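Local coordinates for protein putative S41 protease (Bacteroides fragilis NCTC 9343, PDB 3K50) that is a putative serine protease of the S41 family, which probably hydrolyses peptide bonds but whose biological role is not established, at residues A[184-189]-A[394-400]; A[226-232]-A[292-298]; A[178-182]-A[215-219]; A[319-325]-A[364-370]. Where two conformers were deposited one is given. Residues are numbered along the deposited sequence.

Interaction 1. Residues A[184-189]-A[394-400]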
# COMPACT_ATOMS: atom_id res chain seq x y z
N TRP A 184 16.89 20.53 -4.02
CA TRP A 184 17.61 20.15 -2.84
C TRP A 184 19.10 19.98 -3.09
O TRP A 184 19.53 19.03 -3.78
CB TRP A 184 17.01 18.86 -2.26
CG TRP A 184 17.61 18.47 -0.92
CD1 TRP A 184 18.70 17.67 -0.72
CD2 TRP A 184 17.14 18.83 0.37
NE1 TRP A 184 18.93 17.50 0.62
CE2 TRP A 184 17.99 18.22 1.31
CE3 TRP A 184 16.06 19.58 0.82
CZ2 TRP A 184 17.78 18.33 2.68
CZ3 TRP A 184 15.88 19.73 2.18
CH2 TRP A 184 16.73 19.09 3.09
N ASN A 185 19.90 20.86 -2.49
CA ASN A 185 21.37 20.81 -2.69
C ASN A 185 21.82 20.54 -4.14
O ASN A 185 22.65 19.66 -4.44
CB ASN A 185 21.95 19.81 -1.69
CG ASN A 185 21.69 20.26 -0.25
OD1 ASN A 185 21.86 21.43 0.06
ND2 ASN A 185 21.27 19.35 0.62
N GLY A 186 21.20 21.25 -5.07
CA GLY A 186 21.60 21.19 -6.48
C GLY A 186 20.96 20.10 -7.30
O GLY A 186 21.31 19.92 -8.49
N LYS A 187 20.05 19.36 -6.67
CA LYS A 187 19.32 18.28 -7.29
C LYS A 187 17.87 18.71 -7.46
O LYS A 187 17.39 19.59 -6.75
CB LYS A 187 19.40 17.05 -6.42
CG LYS A 187 20.82 16.52 -6.21
CD LYS A 187 20.88 15.55 -5.04
CE LYS A 187 22.26 14.86 -4.93
NZ LYS A 187 22.46 13.82 -6.02
N LYS A 188 17.17 18.08 -8.40
CA LYS A 188 15.75 18.35 -8.62
C LYS A 188 15.07 17.00 -8.33
O LYS A 188 15.22 16.02 -9.08
CB LYS A 188 15.48 18.90 -10.00
CG LYS A 188 16.35 20.18 -10.33
CD LYS A 188 15.96 20.86 -11.68
CE LYS A 188 16.99 21.97 -12.17
N VAL A 189 14.39 16.96 -7.19
CA VAL A 189 13.85 15.73 -6.63
C VAL A 189 12.36 15.57 -6.83
O VAL A 189 11.53 16.39 -6.35
CB VAL A 189 14.19 15.61 -5.13
CG1 VAL A 189 13.84 14.16 -4.64
CG2 VAL A 189 15.66 15.90 -4.86
N LEU A 394 16.43 12.63 1.49
CA LEU A 394 17.09 13.88 1.04
C LEU A 394 18.48 14.04 1.63
O LEU A 394 19.38 14.51 0.97
CB LEU A 394 16.24 15.08 1.37
CG LEU A 394 14.86 15.18 0.67
CD1 LEU A 394 14.05 16.31 1.35
CD2 LEU A 394 14.97 15.40 -0.82
N LYS A 395 18.65 13.67 2.89
CA LYS A 395 19.94 13.76 3.51
C LYS A 395 20.89 12.70 2.94
O LYS A 395 22.08 12.99 2.69
CB LYS A 395 19.85 13.61 5.05
CG LYS A 395 19.24 14.83 5.82
CD LYS A 395 19.44 14.57 7.35
CE LYS A 395 18.76 15.57 8.33
NZ LYS A 395 18.56 16.89 7.73
N ILE A 396 20.41 11.48 2.80
CA ILE A 396 21.25 10.40 2.29
C ILE A 396 21.76 10.71 0.87
O ILE A 396 22.93 10.57 0.61
CB ILE A 396 20.53 9.06 2.33
CG1 ILE A 396 20.46 8.59 3.79
CG2 ILE A 396 21.26 8.00 1.48
CD1 ILE A 396 19.17 7.78 4.17
N MSE A 397 20.91 11.22 -0.01
CA MSE A 397 21.36 11.51 -1.36
C MSE A 397 22.34 12.68 -1.38
O MSE A 397 23.09 12.85 -2.32
CB MSE A 397 20.15 11.78 -2.29
CG MSE A 397 19.49 13.12 -2.08
SE MSE A 397 17.97 13.48 -3.24
CE MSE A 397 16.73 12.08 -2.58
N SER A 398 22.33 13.51 -0.36
CA SER A 398 23.23 14.65 -0.31
C SER A 398 24.48 14.37 0.50
O SER A 398 25.31 15.25 0.64
CB SER A 398 22.53 15.84 0.36
OG SER A 398 21.49 16.31 -0.41
N GLY A 399 24.58 13.19 1.09
CA GLY A 399 25.71 12.82 1.96
C GLY A 399 25.72 13.40 3.35
O GLY A 399 26.75 13.35 4.01
N ILE A 400 24.61 13.97 3.80
CA ILE A 400 24.46 14.60 5.11
C ILE A 400 24.38 13.50 6.13
O ILE A 400 25.00 13.58 7.22
CB ILE A 400 23.21 15.54 5.18
CG1 ILE A 400 23.37 16.73 4.24
CG2 ILE A 400 23.01 16.09 6.61
CD1 ILE A 400 22.07 17.47 3.79
O HOH W 1 23.30 11.42 -4.70

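Interaction 2. Residues A[226-232]-A[292-298]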
# COMPACT_ATOMS: atom_id res chain seq x y z
N GLU A 226 16.50 13.11 -9.46
CA GLU A 226 16.51 12.18 -8.31
C GLU A 226 15.04 11.88 -8.02
O GLU A 226 14.17 12.65 -8.42
CB GLU A 226 17.20 12.73 -7.05
CG GLU A 226 18.68 13.04 -7.17
CD GLU A 226 19.64 11.86 -7.23
OE1 GLU A 226 19.35 10.70 -6.83
OE2 GLU A 226 20.79 12.13 -7.61
N PHE A 227 14.76 10.80 -7.31
CA PHE A 227 13.35 10.40 -7.08
C PHE A 227 13.12 9.64 -5.75
O PHE A 227 13.84 8.71 -5.36
CB PHE A 227 12.87 9.59 -8.29
CG PHE A 227 11.37 9.55 -8.46
CD1 PHE A 227 10.57 8.72 -7.69
CD2 PHE A 227 10.76 10.30 -9.45
CE1 PHE A 227 9.20 8.68 -7.86
CE2 PHE A 227 9.41 10.26 -9.64
CZ PHE A 227 8.61 9.48 -8.85
N VAL A 228 12.08 10.07 -5.04
CA VAL A 228 11.64 9.44 -3.82
C VAL A 228 10.21 8.91 -4.08
O VAL A 228 9.27 9.69 -4.26
CB VAL A 228 11.62 10.40 -2.65
CG1 VAL A 228 11.11 9.71 -1.40
CG2 VAL A 228 13.02 10.98 -2.44
N LEU A 229 10.08 7.59 -4.18
CA LEU A 229 8.79 6.91 -4.37
C LEU A 229 8.29 6.41 -2.98
O LEU A 229 8.87 5.48 -2.41
CB LEU A 229 8.97 5.76 -5.35
CG LEU A 229 7.79 4.83 -5.66
CD1 LEU A 229 6.73 5.51 -6.44
CD2 LEU A 229 8.33 3.55 -6.43
N ASP A 230 7.22 7.03 -2.47
CA ASP A 230 6.70 6.74 -1.15
C ASP A 230 5.60 5.66 -1.25
O ASP A 230 4.48 5.92 -1.67
CB ASP A 230 6.21 8.09 -0.54
CG ASP A 230 5.86 8.00 0.91
OD1 ASP A 230 5.71 6.88 1.44
OD2 ASP A 230 5.76 9.07 1.56
N LEU A 231 5.98 4.41 -0.94
CA LEU A 231 5.08 3.26 -0.95
C LEU A 231 4.78 2.79 0.48
O LEU A 231 4.37 1.67 0.74
CB LEU A 231 5.78 2.14 -1.71
CG LEU A 231 6.17 2.38 -3.15
CD1 LEU A 231 6.85 1.10 -3.80
CD2 LEU A 231 4.96 2.87 -3.97
N ARG A 232 4.94 3.66 1.44
CA ARG A 232 4.86 3.20 2.82
C ARG A 232 3.58 2.49 3.27
O ARG A 232 3.65 1.67 4.20
CB ARG A 232 5.19 4.34 3.80
CG ARG A 232 4.09 5.33 4.04
CD ARG A 232 4.58 6.40 5.00
NE ARG A 232 5.44 7.36 4.33
CZ ARG A 232 6.13 8.34 4.94
NH1 ARG A 232 6.16 8.45 6.27
NH2 ARG A 232 6.85 9.18 4.18
N THR A 292 19.15 6.00 -9.87
CA THR A 292 18.89 5.72 -8.46
C THR A 292 17.45 6.11 -8.13
O THR A 292 16.93 7.09 -8.68
CB THR A 292 19.84 6.54 -7.57
OG1 THR A 292 21.18 6.27 -7.92
CG2 THR A 292 19.64 6.18 -6.06
N VAL A 293 16.81 5.33 -7.27
CA VAL A 293 15.46 5.63 -6.77
C VAL A 293 15.47 5.31 -5.24
O VAL A 293 16.10 4.38 -4.82
CB VAL A 293 14.33 4.93 -7.54
CG1 VAL A 293 14.48 3.37 -7.48
CG2 VAL A 293 13.00 5.37 -7.02
N TYR A 294 14.89 6.20 -4.44
CA TYR A 294 14.72 6.00 -2.98
C TYR A 294 13.24 5.62 -2.83
O TYR A 294 12.32 6.31 -3.34
CB TYR A 294 15.08 7.25 -2.16
CG TYR A 294 16.52 7.65 -2.36
CD1 TYR A 294 16.93 8.34 -3.49
CD2 TYR A 294 17.51 7.28 -1.44
CE1 TYR A 294 18.27 8.68 -3.69
CE2 TYR A 294 18.85 7.60 -1.65
CZ TYR A 294 19.22 8.28 -2.78
OH TYR A 294 20.53 8.61 -3.03
N VAL A 295 13.02 4.48 -2.17
CA VAL A 295 11.70 3.90 -1.95
C VAL A 295 11.44 3.86 -0.44
O VAL A 295 12.26 3.33 0.32
CB VAL A 295 11.57 2.51 -2.62
CG1 VAL A 295 10.13 1.91 -2.37
CG2 VAL A 295 11.84 2.61 -4.13
N LEU A 296 10.39 4.55 -0.02
CA LEU A 296 9.97 4.59 1.39
C LEU A 296 9.00 3.45 1.70
O LEU A 296 7.96 3.31 1.04
CB LEU A 296 9.36 5.95 1.70
CG LEU A 296 10.11 7.20 1.23
CD1 LEU A 296 9.46 8.50 1.72
CD2 LEU A 296 11.57 7.14 1.69
N THR A 297 9.34 2.66 2.71
CA THR A 297 8.64 1.39 3.03
C THR A 297 8.26 1.19 4.48
O THR A 297 8.82 1.83 5.34
CB THR A 297 9.56 0.15 2.63
OG1 THR A 297 10.77 0.12 3.41
CG2 THR A 297 9.96 0.23 1.17
N THR A 298 7.22 0.38 4.73
CA THR A 298 6.89 -0.09 6.06
C THR A 298 6.45 -1.53 5.90
O THR A 298 6.45 -2.08 4.77
CB THR A 298 5.79 0.71 6.80
OG1 THR A 298 4.52 0.53 6.15
CG2 THR A 298 6.16 2.22 6.94
O HOH W 2 21.29 9.80 -5.21
O HOH W 3 16.97 9.20 -6.91

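Interaction 3. Residues A[178-182]-A[215-219]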
# COMPACT_ATOMS: atom_id res chain seq x y z
N ARG A 178 0.04 12.20 -3.43
CA ARG A 178 0.74 13.47 -3.32
C ARG A 178 1.93 13.48 -4.31
O ARG A 178 2.59 12.44 -4.52
CB ARG A 178 1.23 13.68 -1.88
CG ARG A 178 1.12 15.14 -1.32
CD ARG A 178 -0.35 15.58 -1.10
NE ARG A 178 -0.94 15.47 0.26
CZ ARG A 178 -2.25 15.25 0.54
NH1 ARG A 178 -3.14 14.88 -0.40
NH2 ARG A 178 -2.65 15.26 1.80
N PHE A 179 2.19 14.69 -4.82
CA PHE A 179 3.19 15.04 -5.83
C PHE A 179 4.00 16.25 -5.43
O PHE A 179 3.45 17.23 -4.91
CB PHE A 179 2.45 15.45 -7.11
CG PHE A 179 3.33 16.03 -8.21
CD1 PHE A 179 3.65 17.39 -8.25
CD2 PHE A 179 3.79 15.20 -9.24
CE1 PHE A 179 4.45 17.94 -9.30
CE2 PHE A 179 4.57 15.73 -10.28
CZ PHE A 179 4.90 17.12 -10.29
N GLU A 180 5.30 16.21 -5.69
CA GLU A 180 6.07 17.43 -5.52
C GLU A 180 7.39 17.35 -6.23
O GLU A 180 7.94 16.25 -6.39
CB GLU A 180 6.45 17.61 -4.05
CG GLU A 180 5.53 18.44 -3.27
CD GLU A 180 6.21 18.93 -2.11
OE1 GLU A 180 6.84 18.08 -1.44
OE2 GLU A 180 6.16 20.16 -1.92
N ILE A 181 7.89 18.53 -6.64
CA ILE A 181 9.27 18.66 -7.12
C ILE A 181 10.00 19.49 -6.06
O ILE A 181 9.59 20.62 -5.75
CB ILE A 181 9.40 19.30 -8.49
CG1 ILE A 181 8.73 18.39 -9.53
CG2 ILE A 181 10.90 19.51 -8.84
CD1 ILE A 181 8.48 19.07 -10.86
N ILE A 182 11.05 18.92 -5.50
CA ILE A 182 11.82 19.54 -4.44
C ILE A 182 13.21 19.90 -4.90
O ILE A 182 14.00 19.01 -5.30
CB ILE A 182 11.94 18.53 -3.28
CG1 ILE A 182 10.52 18.05 -2.86
CG2 ILE A 182 12.79 19.07 -2.09
CD1 ILE A 182 10.52 16.76 -2.01
N ALA A 215 1.65 12.94 -13.76
CA ALA A 215 2.65 13.25 -12.76
C ALA A 215 4.06 13.10 -13.38
O ALA A 215 4.92 13.98 -13.22
CB ALA A 215 2.48 12.27 -11.54
N PHE A 216 4.29 12.00 -14.10
CA PHE A 216 5.62 11.78 -14.70
C PHE A 216 5.94 12.83 -15.82
O PHE A 216 7.06 13.32 -15.93
CB PHE A 216 5.78 10.33 -15.14
CG PHE A 216 6.27 9.42 -14.06
CD1 PHE A 216 5.44 9.05 -13.01
CD2 PHE A 216 7.57 9.00 -14.04
CE1 PHE A 216 5.94 8.29 -11.97
CE2 PHE A 216 8.05 8.18 -13.05
CZ PHE A 216 7.24 7.83 -12.01
N ARG A 217 4.94 13.21 -16.61
CA ARG A 217 5.13 14.26 -17.56
C ARG A 217 5.57 15.56 -16.82
O ARG A 217 6.49 16.24 -17.28
CB ARG A 217 3.82 14.52 -18.30
CG ARG A 217 3.93 15.57 -19.45
CD ARG A 217 2.54 16.12 -19.83
NE ARG A 217 1.88 16.67 -18.64
CZ ARG A 217 0.69 17.26 -18.61
NH1 ARG A 217 -0.02 17.42 -19.73
NH2 ARG A 217 0.22 17.71 -17.45
N ASP A 218 4.93 15.89 -15.71
CA ASP A 218 5.26 17.08 -14.90
C ASP A 218 6.67 16.93 -14.31
O ASP A 218 7.45 17.89 -14.31
CB ASP A 218 4.24 17.30 -13.78
CG ASP A 218 2.86 17.76 -14.29
OD1 ASP A 218 2.72 18.09 -15.51
OD2 ASP A 218 1.92 17.78 -13.45
N PHE A 219 7.03 15.71 -13.90
CA PHE A 219 8.39 15.50 -13.42
C PHE A 219 9.43 15.76 -14.50
O PHE A 219 10.43 16.38 -14.21
CB PHE A 219 8.59 14.10 -12.88
CG PHE A 219 7.89 13.85 -11.56
CD1 PHE A 219 7.90 14.79 -10.54
CD2 PHE A 219 7.27 12.65 -11.34
CE1 PHE A 219 7.27 14.53 -9.34
CE2 PHE A 219 6.63 12.38 -10.12
CZ PHE A 219 6.62 13.33 -9.15

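Interaction 4. Residues A[319-325]-A[364-370]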
# COMPACT_ATOMS: atom_id res chain seq x y z
N VAL A 319 17.30 2.39 -3.12
CA VAL A 319 17.65 2.57 -1.73
C VAL A 319 16.36 2.54 -0.97
O VAL A 319 15.49 3.32 -1.25
CB VAL A 319 18.36 3.94 -1.51
CG1 VAL A 319 18.50 4.27 -0.03
CG2 VAL A 319 19.75 4.01 -2.30
N LEU A 320 16.27 1.65 0.01
CA LEU A 320 15.10 1.44 0.82
C LEU A 320 15.27 2.12 2.17
O LEU A 320 16.24 1.88 2.84
CB LEU A 320 14.83 -0.04 1.01
CG LEU A 320 14.64 -0.88 -0.26
CD1 LEU A 320 14.36 -2.33 0.14
CD2 LEU A 320 13.54 -0.28 -1.16
N ILE A 321 14.29 2.98 2.51
CA ILE A 321 14.28 3.76 3.74
C ILE A 321 12.97 3.53 4.46
O ILE A 321 11.92 3.65 3.86
CB ILE A 321 14.46 5.27 3.43
CG1 ILE A 321 15.87 5.54 2.90
CG2 ILE A 321 14.25 6.17 4.71
CD1 ILE A 321 16.01 6.93 2.30
N GLY A 322 13.02 3.13 5.73
CA GLY A 322 11.75 2.88 6.49
C GLY A 322 11.90 1.62 7.30
O GLY A 322 12.91 1.46 7.94
N THR A 323 10.92 0.71 7.21
CA THR A 323 10.95 -0.55 7.95
C THR A 323 10.74 -1.68 6.95
O THR A 323 10.36 -1.44 5.82
CB THR A 323 9.95 -0.60 9.11
OG1 THR A 323 8.63 -0.29 8.66
CG2 THR A 323 10.36 0.40 10.28
N LYS A 324 10.98 -2.91 7.36
CA LYS A 324 10.91 -4.06 6.44
C LYS A 324 9.55 -4.21 5.75
O LYS A 324 8.49 -3.93 6.37
CB LYS A 324 11.35 -5.30 7.24
CG LYS A 324 11.42 -6.54 6.47
CD LYS A 324 12.50 -7.55 6.88
CE LYS A 324 12.13 -8.61 7.88
NZ LYS A 324 12.84 -9.94 7.41
N THR A 325 9.55 -4.62 4.47
CA THR A 325 8.33 -4.86 3.67
C THR A 325 7.65 -6.15 4.13
O THR A 325 8.17 -6.86 4.95
CB THR A 325 8.60 -4.87 2.14
OG1 THR A 325 9.43 -6.00 1.77
CG2 THR A 325 9.24 -3.57 1.73
N PHE A 364 11.74 -7.18 2.39
CA PHE A 364 12.99 -6.50 2.09
C PHE A 364 13.37 -5.66 3.29
O PHE A 364 12.62 -4.78 3.70
CB PHE A 364 12.86 -5.56 0.89
CG PHE A 364 12.92 -6.25 -0.46
CD1 PHE A 364 14.12 -6.74 -0.96
CD2 PHE A 364 11.82 -6.32 -1.26
CE1 PHE A 364 14.19 -7.29 -2.21
CE2 PHE A 364 11.88 -6.88 -2.54
CZ PHE A 364 13.06 -7.38 -2.99
N LYS A 365 14.56 -5.90 3.79
CA LYS A 365 15.11 -5.12 4.87
C LYS A 365 15.50 -3.73 4.37
O LYS A 365 16.07 -3.59 3.31
CB LYS A 365 16.32 -5.85 5.44
CG LYS A 365 16.82 -5.25 6.72
CD LYS A 365 17.94 -6.07 7.44
CE LYS A 365 19.37 -5.65 7.06
NZ LYS A 365 20.41 -6.07 8.08
N PRO A 366 15.21 -2.70 5.13
CA PRO A 366 15.62 -1.42 4.57
C PRO A 366 17.15 -1.22 4.56
O PRO A 366 17.87 -1.79 5.40
CB PRO A 366 14.97 -0.39 5.53
CG PRO A 366 14.78 -1.06 6.81
CD PRO A 366 14.52 -2.55 6.45
N THR A 367 17.62 -0.38 3.64
CA THR A 367 19.00 0.05 3.59
C THR A 367 19.25 0.92 4.82
O THR A 367 20.29 0.81 5.49
CB THR A 367 19.33 0.86 2.30
OG1 THR A 367 18.67 0.27 1.15
CG2 THR A 367 20.87 0.95 2.05
N TYR A 368 18.30 1.78 5.16
CA TYR A 368 18.41 2.59 6.34
C TYR A 368 17.11 2.50 7.13
O TYR A 368 16.04 2.94 6.66
CB TYR A 368 18.68 4.05 5.95
CG TYR A 368 19.91 4.25 5.09
CD1 TYR A 368 19.83 4.14 3.71
CD2 TYR A 368 21.13 4.55 5.64
CE1 TYR A 368 20.92 4.29 2.92
CE2 TYR A 368 22.24 4.72 4.84
CZ TYR A 368 22.14 4.58 3.46
OH TYR A 368 23.22 4.76 2.60
N GLU A 369 17.17 1.99 8.36
CA GLU A 369 15.96 1.78 9.14
C GLU A 369 15.49 3.00 9.91
O GLU A 369 16.24 3.54 10.75
CB GLU A 369 16.08 0.58 10.10
CG GLU A 369 14.73 0.27 10.73
CD GLU A 369 14.65 -1.05 11.44
OE1 GLU A 369 15.63 -1.83 11.49
OE2 GLU A 369 13.55 -1.30 11.97
N TYR A 370 14.27 3.44 9.58
CA TYR A 370 13.59 4.55 10.20
C TYR A 370 12.14 4.17 10.49
O TYR A 370 11.38 3.90 9.56
CB TYR A 370 13.58 5.77 9.28
CG TYR A 370 14.88 6.53 9.25
CD1 TYR A 370 15.90 6.18 8.37
CD2 TYR A 370 15.07 7.64 10.07
CE1 TYR A 370 17.10 6.87 8.35
CE2 TYR A 370 16.27 8.32 10.07
CZ TYR A 370 17.28 7.93 9.20
OH TYR A 370 18.46 8.61 9.18
O HOH W 4 12.58 -1.91 3.19
O HOH W 5 12.19 -3.08 9.96

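Interaction 1. Residues A[184-189]-A[394-400]
The apolar centre is a small cluster of Trp-184, Val-189, Leu-394 and selenomethionine Met-397. Leu-394 lays its CB over the face of the Trp-184 pyrrole ring, a CH-pi contact 3.8 Å from the ring centroid, while its CD2 lies 4.1 Å from Val-189 CG2. The same Val-189 CG2 approaches Met-397 SE at 3.7 Å. Farther out, the aliphatic part of Lys-187 passes Met-397, with CD 4.0 Å from SE. The amine of Lys-187 forms a salt bridge with Glu-226, and a water links Lys-187 NZ (2.9 Å) to Met-397 O (2.8 Å). At the exposed edge Asn-185 ND2 donates to Ser-398 OG at 3.2 Å, and Ser-398 OG in turn donates to Leu-394 O (3.1 Å). Asn-185 lies in the type I' turn from Trp-184 to Lys-187 that closes a beta hairpin; on the other side Gly-399, with positive phi, ends the helix in a Schellman motif. The contact thus joins the hairpin tip between strands 176-184 and 187-194 to the end of helix 388-398, whose Met-397 also packs on Val-228 and Tyr-294 of the next two strands in the order 187-194, 226-230 and 292-297.

Interaction 2. Residues A[226-232]-A[292-298]
Thr-292 opens the pairing through water: one molecule bridges Thr-292 O, Phe-227 N and Glu-226 OE1, each at 2.8 Å. Val-293 follows with CG2 4.2 Å from Phe-227 CD1. Tyr-294 then starts the direct ladder, its N bonded to Phe-227 O (2.9 Å) and its O receiving Leu-229 N (2.7 Å). A second water joins Tyr-294 OH (2.6 Å) to Glu-226 OE1 (2.7 Å), whereas the other carboxylate oxygen of Glu-226 pairs with Lys-187. These are adjacent parallel strands at the middle of the six-stranded mixed sheet of the S41 peptidase domain, which belongs to the ClpP/crotonase superfamily. Val-295, bridged with Leu-229, points to the opposite face from Tyr-294 and meets Leu-231 CD1 through CG1 at 3.7 Å. Leu-296, with the largest surface buried here, takes its N to Leu-229 O (3.0 Å) and receives a weak bond from Leu-231 N at its O (3.0 Å). Its CD1 lies 3.7 Å from both Val-228 CG1 and Asp-230 CG, beside the salt bridge of Arg-232 NH2 with Asp-230 OD2 (2.8 Å), an oxygen also hydrogen-bonded to Tyr-191 OH. Thr-297 turns away and bonds to Thr-323 O. Beyond the strand, Thr-298 OG1 donates to Arg-232 O at a very short 2.4 Å.

Interaction 3. Residues A[178-182]-A[215-219]
Phe-179 extends its ring from the strand to lie beside that of Phe-219 on the helix; the planes are within 15° of parallel and the centroids 4.5 Å apart, but the rings are slid sideways and overlap little. Helix 207-221 is the connection of a beta-alpha-beta crossover between the parallel neighbours 187-194 and 226-230, in the domain of the ClpP/crotonase clan; strand 176-184, paired antiparallel with 187-194, lies at the edge of the same sheet. Here the helix runs almost parallel to the edge strand, at 7° with the segment axes 9.6 Å apart, so residues one turn of helix apart, Ala-215 and Phe-219, lie opposite Phe-179 and Ile-181, two positions apart on the strand. Phe-179 CD2 touches Ala-215 CB at 3.9 Å, and its CZ rests 3.6 Å from Asp-218 CB, near the outer rim where Asp-218 forms a salt bridge with Arg-217. Phe-219 also meets Phe-227 edge-to-face, which carries the aromatic cluster inward to the middle of the sheet. No hydrogen bond crosses between the two segments. Ile-181 completes the interface: its CD1 lies 3.8 Å from Asp-218 O, and its CG1 meets the edge of the Phe-219 ring at CD1, also 3.8 Å away.

Interaction 4. Residues A[319-325]-A[364-370]
Leu-320 and Phe-364 have the most surface covered in this contact, which adds a short parallel edge strand, 368-369, to strand 317-322 in the mixed sheet of the S41 peptidase domain. Leu-320 works through both side chain and backbone. Its CD1 reaches Phe-364 CB at 3.6 Å, while Leu-320 N donates to Thr-367 OG1 (3.0 Å) and Leu-320 O receives Tyr-368 N (3.1 Å). The ladder continues with Gly-322 N to Tyr-368 O (3.2 Å) and Tyr-370 N to Gly-322 O (2.9 Å). At the backbone angles of Gly-322 a CB would be jammed against the preceding carbonyl, so glycine is called for. Beyond it the chain bends back over Pro-366, whose CG lies 3.3 Å from Gly-322 O, and carries Lys-324 and Thr-325 towards Phe-364. The Phe-364 ring itself leads away to stack on Tyr-360, and Ile-309 of helix 304-312 packs on both Leu-320 and Phe-364. On the sheet face bearing Ile-321 and Tyr-368, helix 388-398 covers the pair through Ile-396. Phe-364 is fixed to the returning loop by its backbone: its O accepts Thr-325 N at 3.2 Å, and its N donates to Thr-325 OG1 at 2.7 Å.

All four contacts reach the same mixed sheet. Interaction 2 is the buried centre, a ladder between two middle strands with waters at one end and a hydroxyl bond at the other; interaction 4 continues the sheet to its edge, where the pairing is short and the hydroxyls of Thr-367 and Thr-325 accept backbone NH groups. The two abut through Val-295 N to Val-319 O. Interactions 1 and 3 are partly buried and mostly side-chain contacts, each setting a helix against the hairpin strands: interaction 1 is apolar with a polar rim, interaction 3 largely aromatic. Helix 388-398 spans interactions 1, 2 and 4 through Met-397 and Ile-396, whereas Phe-219 connects interaction 3 to Phe-227 of interaction 2. Interactions 3 and 4 do not touch.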